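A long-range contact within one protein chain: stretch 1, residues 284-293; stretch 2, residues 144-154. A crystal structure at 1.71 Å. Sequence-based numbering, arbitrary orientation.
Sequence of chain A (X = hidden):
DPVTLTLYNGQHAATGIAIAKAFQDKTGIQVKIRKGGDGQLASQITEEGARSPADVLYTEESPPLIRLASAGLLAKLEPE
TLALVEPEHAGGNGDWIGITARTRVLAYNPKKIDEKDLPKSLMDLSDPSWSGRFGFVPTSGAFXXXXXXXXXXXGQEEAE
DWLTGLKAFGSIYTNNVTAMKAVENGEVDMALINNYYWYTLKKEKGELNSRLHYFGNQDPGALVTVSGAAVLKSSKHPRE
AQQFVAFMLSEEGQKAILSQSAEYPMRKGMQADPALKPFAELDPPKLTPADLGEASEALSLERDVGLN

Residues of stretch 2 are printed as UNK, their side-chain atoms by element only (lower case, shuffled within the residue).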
# COMPACT_ATOMS: atom_id res chain seq x y z
N PRO A 284 -15.37 -1.13 -2.72
CA PRO A 284 -14.32 -0.45 -3.50
C PRO A 284 -14.58 -0.54 -4.99
O PRO A 284 -15.34 -1.41 -5.46
CB PRO A 284 -13.05 -1.23 -3.12
CG PRO A 284 -13.55 -2.62 -2.87
CD PRO A 284 -14.91 -2.44 -2.22
N PRO A 285 -13.95 0.33 -5.77
CA PRO A 285 -13.99 0.17 -7.22
C PRO A 285 -13.42 -1.18 -7.62
O PRO A 285 -12.60 -1.78 -6.92
CB PRO A 285 -13.12 1.33 -7.73
CG PRO A 285 -12.25 1.70 -6.55
CD PRO A 285 -13.03 1.39 -5.33
N LYS A 286 -13.89 -1.69 -8.76
CA LYS A 286 -13.50 -3.02 -9.23
C LYS A 286 -12.18 -2.94 -9.99
O LYS A 286 -12.11 -3.09 -11.21
CB LYS A 286 -14.62 -3.62 -10.08
CG LYS A 286 -15.96 -3.69 -9.36
CD LYS A 286 -15.93 -4.74 -8.25
CE LYS A 286 -17.34 -5.09 -7.79
NZ LYS A 286 -17.34 -6.04 -6.63
N LEU A 287 -11.10 -2.68 -9.24
CA LEU A 287 -9.76 -2.59 -9.80
C LEU A 287 -8.84 -3.55 -9.06
O LEU A 287 -8.73 -3.47 -7.84
CB LEU A 287 -9.17 -1.18 -9.68
CG LEU A 287 -9.90 -0.07 -10.43
CD1 LEU A 287 -9.46 1.29 -9.90
CD2 LEU A 287 -9.64 -0.20 -11.91
N THR A 288 -8.16 -4.39 -9.81
CA THR A 288 -7.19 -5.33 -9.29
C THR A 288 -5.79 -4.76 -9.39
O THR A 288 -5.56 -3.77 -10.09
CB THR A 288 -7.25 -6.64 -10.08
OG1 THR A 288 -6.87 -6.36 -11.43
CG2 THR A 288 -8.65 -7.22 -10.04
N PRO A 289 -4.81 -5.38 -8.72
CA PRO A 289 -3.42 -4.99 -8.97
C PRO A 289 -3.06 -4.96 -10.44
O PRO A 289 -2.37 -4.04 -10.90
CB PRO A 289 -2.63 -6.06 -8.20
CG PRO A 289 -3.51 -6.39 -7.05
CD PRO A 289 -4.93 -6.33 -7.59
N ALA A 290 -3.55 -5.94 -11.21
CA ALA A 290 -3.25 -5.99 -12.63
C ALA A 290 -3.86 -4.80 -13.37
O ALA A 290 -3.26 -4.27 -14.31
CB ALA A 290 -3.75 -7.31 -13.22
N ASP A 291 -5.06 -4.38 -12.96
CA ASP A 291 -5.69 -3.22 -13.58
C ASP A 291 -4.84 -1.97 -13.41
O ASP A 291 -4.72 -1.17 -14.34
CB ASP A 291 -7.08 -2.99 -12.99
CG ASP A 291 -8.08 -4.06 -13.37
OD1 ASP A 291 -7.99 -4.59 -14.51
OD2 ASP A 291 -8.96 -4.39 -12.54
N LEU A 292 -4.24 -1.78 -12.22
CA LEU A 292 -3.41 -0.60 -11.99
C LEU A 292 -2.03 -0.73 -12.62
O LEU A 292 -1.43 0.28 -13.00
CB LEU A 292 -3.27 -0.35 -10.48
CG LEU A 292 -4.57 -0.30 -9.67
CD1 LEU A 292 -4.29 -0.33 -8.16
CD2 LEU A 292 -5.34 0.95 -10.02
N GLY A 293 -1.51 -1.95 -12.71
CA GLY A 293 -0.24 -2.17 -13.38
C GLY A 293 0.90 -1.41 -12.73
O GLY A 293 0.97 -1.27 -11.50
N UNK A 144 0.08 7.75 -6.05
CA UNK A 144 0.26 7.35 -7.44
C UNK A 144 -0.79 6.33 -7.85
O UNK A 144 -1.38 6.44 -8.94
c UNK A 144 1.94 6.26 -9.05
c UNK A 144 3.28 5.54 -9.06
c UNK A 144 1.93 7.41 -10.04
c UNK A 144 1.66 6.78 -7.64
N UNK A 145 -1.04 5.33 -7.00
CA UNK A 145 -2.07 4.35 -7.32
C UNK A 145 -3.45 4.99 -7.36
O UNK A 145 -4.29 4.62 -8.20
o UNK A 145 -1.19 -0.05 -5.69
c UNK A 145 -0.75 1.13 -5.69
c UNK A 145 -1.16 2.06 -6.80
c UNK A 145 -2.04 3.20 -6.31
o UNK A 145 0.01 1.57 -4.82
N UNK A 146 -3.70 5.98 -6.49
CA UNK A 146 -4.96 6.71 -6.54
C UNK A 146 -5.15 7.37 -7.89
O UNK A 146 -6.24 7.33 -8.47
n UNK A 146 -8.15 7.08 -6.11
o UNK A 146 -7.93 7.58 -3.92
c UNK A 146 -7.54 7.70 -5.09
c UNK A 146 -5.02 7.76 -5.43
c UNK A 146 -6.33 8.58 -5.42
N UNK A 147 -4.10 8.00 -8.41
CA UNK A 147 -4.22 8.65 -9.71
C UNK A 147 -4.48 7.63 -10.80
O UNK A 147 -5.32 7.84 -11.69
c UNK A 147 -2.80 10.55 -8.95
c UNK A 147 -3.03 10.10 -11.40
c UNK A 147 -2.95 9.48 -10.00
N UNK A 148 -3.78 6.50 -10.76
CA UNK A 148 -3.99 5.46 -11.76
C UNK A 148 -5.43 4.97 -11.73
O UNK A 148 -6.02 4.69 -12.78
c UNK A 148 -3.03 4.29 -11.53
N UNK A 149 -6.01 4.87 -10.53
CA UNK A 149 -7.41 4.47 -10.42
C UNK A 149 -8.34 5.50 -11.05
O UNK A 149 -9.31 5.14 -11.72
c UNK A 149 -7.77 4.24 -8.95
N UNK A 150 -8.06 6.79 -10.85
CA UNK A 150 -8.93 7.80 -11.46
C UNK A 150 -8.83 7.73 -12.98
O UNK A 150 -9.84 7.82 -13.68
c UNK A 150 -9.44 10.29 -11.63
c UNK A 150 -8.87 9.30 -9.41
c UNK A 150 -8.61 9.21 -10.92
N UNK A 151 -7.62 7.56 -13.52
CA UNK A 151 -7.48 7.42 -14.97
C UNK A 151 -8.28 6.24 -15.48
O UNK A 151 -9.00 6.33 -16.48
c UNK A 151 -5.89 6.91 -16.86
c UNK A 151 -5.26 8.58 -15.08
c UNK A 151 -6.00 7.28 -15.37
c UNK A 151 -3.75 8.45 -15.23
N UNK A 152 -8.19 5.11 -14.77
CA UNK A 152 -8.84 3.88 -15.21
C UNK A 152 -10.36 3.98 -15.13
O UNK A 152 -11.07 3.48 -16.02
c UNK A 152 -7.29 1.86 -15.07
c UNK A 152 -8.32 2.72 -14.37
n UNK A 152 -8.05 -1.41 -16.84
c UNK A 152 -7.21 -0.34 -16.26
c UNK A 152 -7.98 0.95 -16.07
N UNK A 153 -10.88 4.62 -14.08
CA UNK A 153 -12.32 4.68 -13.86
C UNK A 153 -12.99 5.83 -14.59
O UNK A 153 -14.14 5.69 -15.02
c UNK A 153 -12.60 4.81 -12.36
c UNK A 153 -12.11 3.96 -10.05
c UNK A 153 -12.96 2.35 -11.81
c UNK A 153 -12.12 3.61 -11.54
N UNK A 154 -12.29 6.97 -14.73
CA UNK A 154 -12.89 8.18 -15.26
C UNK A 154 -12.28 8.65 -16.57
O UNK A 154 -12.89 9.48 -17.25
c UNK A 154 -14.89 8.77 -12.96
n UNK A 154 -16.95 8.21 -11.65
c UNK A 154 -15.49 8.56 -11.57
c UNK A 154 -13.37 8.94 -12.88
c UNK A 154 -12.80 9.31 -14.22

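Stretch 2 is a continuous helix, the amides of 148 to 154 each bonded to the carbonyl four residues back, and it packs against a loop and short helical turn in stretch 1. At position 144 the side chain has four carbons, forked at the second, and is out of reach of stretch 1. A fork at the second carbon is that of leucine, so this is Leu144.

Position 145 carries three carbons in a row, the last bearing two oxygens. One of these oxygens lies 4.0 Å from Leu292 CD1. The terminal carboxylate identifies Glu145, and the atom concerned is OE1; its neighbour is a methyl group, so the approach is one of packing alone.

Position 146 also has three carbons, but the third bears one oxygen and one nitrogen, an amide. Its CB points away from stretch 1, and the nitrogen is hydrogen-bonded elsewhere in the structure. This is Gln146. Position 147 has a first carbon carrying two more, with nothing of stretch 1 in reach: Val147.

At position 148 there is a single carbon, directed toward stretch 1 and 4.3 Å from Leu292 CD2. One carbon means Ala148, whose CA is 6.1 Å from Leu292 CA. Position 149 likewise has one carbon, and this CB sits 3.5 Å from Leu287 CD1 and 4.2 Å from Leu292 CD2. It is Ala149, a small residue touched by both leucines; its backbone N also lies 4.0 Å from Leu292 CD2.

Position 150 shows three carbons, branched at the first, and points away from stretch 1; it is Val150. Position 151 has four carbons, forked at the first with one arm two carbons long, again out of reach: Ile151.

Position 152 extends four carbons in a row to a terminal nitrogen. Its CB is 4.0 Å from Leu287 CD2, the carbon before the nitrogen comes within 3.3 Å of Asp291 O, and the nitrogen lies 3.9 Å from Asp291 OD1. The chain is that of Lys152, and NZ forms a long salt bridge with that carboxylate.

Position 153 has four carbons, forked at the second. That fork marks Leu153; its CD1 makes the closest approach, 3.6 Å from Pro285 CB and 3.8 Å from Leu287 CD1. Position 154 again ends a row of four carbons in nitrogen, but is out of reach of stretch 1: Lys154.

The contact is built mainly from apolar packing, with no hydrogen bond between the stretches. Leu292 packs on Ala148 and Ala149, and Leu287 on Ala149 and Leu153; Pro285 also meets Leu153. Leu292 CD2 lies close to the helix backbone at Ala149 N, beside the two alanine CB atoms. Within stretch 1, Thr288 caps the turn: Asp291 N donates to Thr288 OG1 (3.1 Å), and Thr288 N donates to Asp291 OD2 (2.8 Å). Asp291 thus joins the cap through OD2 while OD1 faces Lys152 NZ, adding a long electrostatic link beside the apolar packing.

Stretch 2 144-154: LEQVAAVIKLK
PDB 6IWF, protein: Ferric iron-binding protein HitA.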